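Local coordinates for protein polyguluronate lyase (Corynebacterium sp., PDB 1UAI) that probably cleaves the poly(alpha-L-guluronate) blocks of alginate as a lyase built on a jellyroll beta-sandwich, at residues A[95-106]-A[152-163]. Sequence-based numbering, arbitrary orientation.
Sequences HTMVFREAFNHL and YKLNTVFEGKFV
Met97 and Phe162, Phe99 and Gly160, and Glu101 and Phe158 form three antiparallel hydrogen-bonded pairs, each closed by two backbone bonds, as from Gly160 N to Phe99 O (2.8 Å). They join neighbouring strands of a seven-stranded sheet of the jellyroll sandwich. Toward the type II turn 153-156, Phe103 N donates to Tyr152 OH (3.0 Å), whose own proton goes to Thr156 O, and Asn155 N donates to Phe103 O (2.8 Å). Asn104 ND2 donates a hydrogen bond to Asn155 OD1 (2.9 Å), while Asn104 OD1 is bound by Ser215 and Gln213.

Aromatic packing dominates the face turned to the second sheet, where Phe128 meets Phe99 and Phe162 edge-to-face. With CG between the backbone N and the carbonyl carbon (chi1 65°), the Phe99 ring lies over Gly160, whose CA makes a CH-pi contact 3.9 Å from the ring centroid. Phe103 and Tyr152 pack offset edge-to-face, planes 86° apart. Glu101 CG lies 3.6 Å from Phe158 CZ.

On the other face, Arg100 and Glu159 form a salt bridge in which NE donates to the anti lone pair of Glu159 OE1 (2.7 Å, 147° at the hydrogen), NH2 adding a weak bond.

The chemistry thus sets a mainly aromatic inner face, also holding a buried carboxylate, against a partly exposed outer ion pair.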
loop_
_atom_site.group_PDB
_atom_site.type_symbol
_atom_site.label_atom_id
_atom_site.label_comp_id
_atom_site.label_asym_id
_atom_site.label_seq_id
_atom_site.Cartn_x
_atom_site.Cartn_y
_atom_site.Cartn_z
ATOM N N HIS A 95 -12.605 -11.743 -5.351
ATOM C CA HIS A 95 -11.316 -11.369 -4.787
ATOM C C HIS A 95 -11.460 -10.224 -3.813
ATOM O O HIS A 95 -11.893 -9.130 -4.178
ATOM C CB HIS A 95 -10.397 -11.042 -5.952
ATOM C CG HIS A 95 -10.441 -12.092 -7.015
ATOM N ND1 HIS A 95 -11.288 -12.029 -8.100
ATOM C CD2 HIS A 95 -9.846 -13.305 -7.075
ATOM C CE1 HIS A 95 -11.214 -13.161 -8.778
ATOM N NE2 HIS A 95 -10.348 -13.952 -8.175
ATOM N N THR A 96 -11.069 -10.484 -2.572
ATOM C CA THR A 96 -11.235 -9.519 -1.503
ATOM C C THR A 96 -9.988 -9.182 -0.709
ATOM O O THR A 96 -9.170 -10.053 -0.422
ATOM C CB THR A 96 -12.269 -10.056 -0.476
ATOM O OG1 THR A 96 -13.459 -10.465 -1.158
ATOM C CG2 THR A 96 -12.610 -9.006 0.566
ATOM N N MET A 97 -9.841 -7.903 -0.373
ATOM C CA MET A 97 -8.773 -7.483 0.519
ATOM C C MET A 97 -9.412 -6.567 1.544
ATOM O O MET A 97 -10.058 -5.574 1.196
ATOM C CB MET A 97 -7.626 -6.721 -0.156
ATOM C CG MET A 97 -6.641 -6.196 0.911
ATOM S SD MET A 97 -5.022 -5.612 0.377
ATOM C CE MET A 97 -5.494 -4.154 -0.550
ATOM N N VAL A 98 -9.270 -6.941 2.809
ATOM C CA VAL A 98 -9.767 -6.139 3.913
ATOM C C VAL A 98 -8.520 -5.699 4.658
ATOM O O VAL A 98 -7.649 -6.517 4.963
ATOM C CB VAL A 98 -10.646 -6.948 4.885
ATOM C CG1 VAL A 98 -11.046 -6.074 6.071
ATOM C CG2 VAL A 98 -11.877 -7.465 4.167
ATOM N N PHE A 99 -8.423 -4.410 4.941
ATOM C CA PHE A 99 -7.265 -3.907 5.654
ATOM C C PHE A 99 -7.658 -2.794 6.605
ATOM O O PHE A 99 -8.681 -2.135 6.422
ATOM C CB PHE A 99 -6.212 -3.397 4.657
ATOM C CG PHE A 99 -6.654 -2.202 3.854
ATOM C CD1 PHE A 99 -6.422 -0.908 4.316
ATOM C CD2 PHE A 99 -7.323 -2.370 2.644
ATOM C CE1 PHE A 99 -6.850 0.197 3.584
ATOM C CE2 PHE A 99 -7.754 -1.272 1.908
ATOM C CZ PHE A 99 -7.519 0.013 2.377
ATOM N N ARG A 100 -6.859 -2.624 7.649
ATOM C CA ARG A 100 -7.075 -1.554 8.608
ATOM C C ARG A 100 -5.752 -0.826 8.668
ATOM O O ARG A 100 -4.716 -1.434 8.939
ATOM C CB ARG A 100 -7.441 -2.097 9.987
ATOM C CG ARG A 100 -8.844 -2.656 10.047
ATOM C CD ARG A 100 -9.208 -3.135 11.434
ATOM N NE ARG A 100 -10.462 -3.877 11.411
ATOM C CZ ARG A 100 -10.971 -4.518 12.456
ATOM N NH1 ARG A 100 -10.330 -4.508 13.617
ATOM N NH2 ARG A 100 -12.114 -5.178 12.336
ATOM N N GLU A 101 -5.775 0.471 8.391
ATOM C CA GLU A 101 -4.545 1.237 8.406
ATOM C C GLU A 101 -4.805 2.676 8.787
ATOM O O GLU A 101 -5.952 3.120 8.891
ATOM C CB GLU A 101 -3.876 1.205 7.024
ATOM C CG GLU A 101 -4.655 1.937 5.932
ATOM C CD GLU A 101 -3.966 1.892 4.573
ATOM O OE1 GLU A 101 -3.150 0.970 4.347
ATOM O OE2 GLU A 101 -4.248 2.763 3.720
ATOM N N ALA A 102 -3.715 3.395 9.010
ATOM C CA ALA A 102 -3.778 4.806 9.328
ATOM C C ALA A 102 -2.615 5.477 8.616
ATOM O O ALA A 102 -1.523 4.909 8.524
ATOM C CB ALA A 102 -3.662 5.030 10.833
ATOM N N PHE A 103 -2.861 6.666 8.075
ATOM C CA PHE A 103 -1.807 7.444 7.433
ATOM C C PHE A 103 -1.237 8.244 8.609
ATOM O O PHE A 103 -1.988 8.929 9.310
ATOM C CB PHE A 103 -2.395 8.386 6.378
ATOM C CG PHE A 103 -2.974 7.680 5.177
ATOM C CD1 PHE A 103 -2.165 7.312 4.105
ATOM C CD2 PHE A 103 -4.335 7.393 5.116
ATOM C CE1 PHE A 103 -2.705 6.671 2.988
ATOM C CE2 PHE A 103 -4.882 6.753 4.005
ATOM C CZ PHE A 103 -4.066 6.393 2.940
ATOM N N ASN A 104 0.073 8.160 8.824
ATOM C CA ASN A 104 0.709 8.838 9.955
ATOM C C ASN A 104 1.498 10.094 9.632
ATOM O O ASN A 104 1.640 10.975 10.480
ATOM C CB ASN A 104 1.706 7.909 10.662
ATOM C CG ASN A 104 1.139 6.550 10.991
ATOM O OD1 ASN A 104 1.726 5.528 10.623
ATOM N ND2 ASN A 104 0.018 6.518 11.703
ATOM N N HIS A 105 2.025 10.174 8.420
ATOM C CA HIS A 105 2.888 11.289 8.068
ATOM C C HIS A 105 2.830 11.520 6.570
ATOM O O HIS A 105 2.687 10.574 5.795
ATOM C CB HIS A 105 4.311 10.915 8.502
ATOM C CG HIS A 105 5.192 12.080 8.830
ATOM N ND1 HIS A 105 5.919 12.758 7.876
ATOM C CD2 HIS A 105 5.502 12.652 10.017
ATOM C CE1 HIS A 105 6.642 13.695 8.462
ATOM N NE2 HIS A 105 6.408 13.651 9.761
ATOM N N LEU A 106 2.957 12.779 6.169
ATOM C CA LEU A 106 2.910 13.141 4.762
ATOM C C LEU A 106 4.131 13.950 4.364
ATOM O O LEU A 106 4.691 14.688 5.174
ATOM C CB LEU A 106 1.656 13.968 4.475
ATOM C CG LEU A 106 0.318 13.247 4.643
ATOM C CD1 LEU A 106 -0.821 14.248 4.584
ATOM C CD2 LEU A 106 0.171 12.192 3.557
ATOM N N TYR A 152 -10.014 13.716 6.830
ATOM C CA TYR A 152 -9.239 12.586 7.332
ATOM C C TYR A 152 -8.165 13.145 8.254
ATOM O O TYR A 152 -7.372 14.000 7.854
ATOM C CB TYR A 152 -8.552 11.797 6.213
ATOM C CG TYR A 152 -7.706 10.685 6.791
ATOM C CD1 TYR A 152 -8.297 9.515 7.272
ATOM C CD2 TYR A 152 -6.336 10.861 6.993
ATOM C CE1 TYR A 152 -7.549 8.555 7.949
ATOM C CE2 TYR A 152 -5.580 9.908 7.672
ATOM C CZ TYR A 152 -6.193 8.763 8.151
ATOM O OH TYR A 152 -5.450 7.849 8.863
ATOM N N LYS A 153 -8.133 12.643 9.480
ATOM C CA LYS A 153 -7.173 13.102 10.471
ATOM C C LYS A 153 -6.038 12.101 10.625
ATOM O O LYS A 153 -6.273 10.913 10.841
ATOM C CB LYS A 153 -7.901 13.323 11.797
ATOM C CG LYS A 153 -9.060 14.300 11.640
ATOM C CD LYS A 153 -9.970 14.352 12.851
ATOM C CE LYS A 153 -11.115 15.327 12.604
ATOM N NZ LYS A 153 -12.080 15.376 13.733
ATOM N N LEU A 154 -4.806 12.583 10.497
ATOM C CA LEU A 154 -3.648 11.712 10.615
ATOM C C LEU A 154 -3.717 10.844 11.862
ATOM O O LEU A 154 -4.151 11.286 12.931
ATOM C CB LEU A 154 -2.352 12.531 10.622
ATOM C CG LEU A 154 -1.964 13.217 9.308
ATOM C CD1 LEU A 154 -0.655 13.967 9.501
ATOM C CD2 LEU A 154 -1.826 12.184 8.199
ATOM N N ASN A 155 -3.296 9.595 11.687
ATOM C CA ASN A 155 -3.260 8.585 12.736
ATOM C C ASN A 155 -4.602 7.946 13.057
ATOM O O ASN A 155 -4.710 7.159 13.996
ATOM C CB ASN A 155 -2.615 9.154 14.001
ATOM C CG ASN A 155 -1.218 9.671 13.738
ATOM O OD1 ASN A 155 -0.424 9.017 13.060
ATOM N ND2 ASN A 155 -0.910 10.847 14.266
ATOM N N THR A 156 -5.626 8.270 12.276
ATOM C CA THR A 156 -6.935 7.673 12.496
ATOM C C THR A 156 -6.998 6.364 11.722
ATOM O O THR A 156 -6.779 6.331 10.510
ATOM C CB THR A 156 -8.077 8.581 12.010
ATOM O OG1 THR A 156 -7.981 9.858 12.651
ATOM C CG2 THR A 156 -9.423 7.961 12.358
ATOM N N VAL A 157 -7.293 5.282 12.429
ATOM C CA VAL A 157 -7.386 3.978 11.797
ATOM C C VAL A 157 -8.748 3.816 11.140
ATOM O O VAL A 157 -9.778 4.143 11.731
ATOM C CB VAL A 157 -7.195 2.840 12.826
ATOM C CG1 VAL A 157 -7.342 1.484 12.144
ATOM C CG2 VAL A 157 -5.829 2.958 13.481
ATOM N N PHE A 158 -8.744 3.332 9.903
ATOM C CA PHE A 158 -9.983 3.084 9.179
ATOM C C PHE A 158 -9.874 1.707 8.552
ATOM O O PHE A 158 -8.777 1.149 8.436
ATOM C CB PHE A 158 -10.220 4.148 8.094
ATOM C CG PHE A 158 -9.232 4.101 6.958
ATOM C CD1 PHE A 158 -9.477 3.323 5.826
ATOM C CD2 PHE A 158 -8.053 4.831 7.025
ATOM C CE1 PHE A 158 -8.554 3.279 4.778
ATOM C CE2 PHE A 158 -7.127 4.793 5.986
ATOM C CZ PHE A 158 -7.377 4.017 4.861
ATOM N N GLU A 159 -11.018 1.152 8.173
ATOM C CA GLU A 159 -11.046 -0.154 7.546
ATOM C C GLU A 159 -11.434 0.012 6.087
ATOM O O GLU A 159 -12.498 0.545 5.771
ATOM C CB GLU A 159 -12.045 -1.069 8.258
ATOM C CG GLU A 159 -12.086 -2.486 7.706
ATOM C CD GLU A 159 -12.907 -3.422 8.574
ATOM O OE1 GLU A 159 -12.510 -3.662 9.732
ATOM O OE2 GLU A 159 -13.953 -3.913 8.102
ATOM N N GLY A 160 -10.549 -0.421 5.198
ATOM C CA GLY A 160 -10.834 -0.338 3.782
ATOM C C GLY A 160 -11.065 -1.733 3.248
ATOM O O GLY A 160 -10.576 -2.715 3.812
ATOM N N LYS A 161 -11.831 -1.832 2.171
ATOM C CA LYS A 161 -12.083 -3.128 1.569
ATOM C C LYS A 161 -12.307 -3.028 0.073
ATOM O O LYS A 161 -12.996 -2.126 -0.406
ATOM C CB LYS A 161 -13.303 -3.810 2.204
ATOM C CG LYS A 161 -13.595 -5.196 1.621
ATOM C CD LYS A 161 -14.681 -5.949 2.380
ATOM C CE LYS A 161 -16.047 -5.304 2.223
ATOM N NZ LYS A 161 -17.113 -6.118 2.877
ATOM N N PHE A 162 -11.688 -3.950 -0.655
ATOM C CA PHE A 162 -11.853 -4.059 -2.098
ATOM C C PHE A 162 -12.523 -5.411 -2.319
ATOM O O PHE A 162 -12.084 -6.415 -1.754
ATOM C CB PHE A 162 -10.515 -4.146 -2.837
ATOM C CG PHE A 162 -9.727 -2.871 -2.889
ATOM C CD1 PHE A 162 -10.169 -1.778 -3.626
ATOM C CD2 PHE A 162 -8.478 -2.807 -2.281
ATOM C CE1 PHE A 162 -9.370 -0.642 -3.763
ATOM C CE2 PHE A 162 -7.674 -1.679 -2.411
ATOM C CZ PHE A 162 -8.118 -0.595 -3.154
ATOM N N VAL A 163 -13.577 -5.443 -3.125
ATOM C CA VAL A 163 -14.227 -6.703 -3.471
ATOM C C VAL A 163 -14.358 -6.670 -4.987
ATOM O O VAL A 163 -15.028 -5.795 -5.538
ATOM C CB VAL A 163 -15.634 -6.859 -2.850
ATOM C CG1 VAL A 163 -16.250 -8.180 -3.301
ATOM C CG2 VAL A 163 -15.547 -6.826 -1.336
#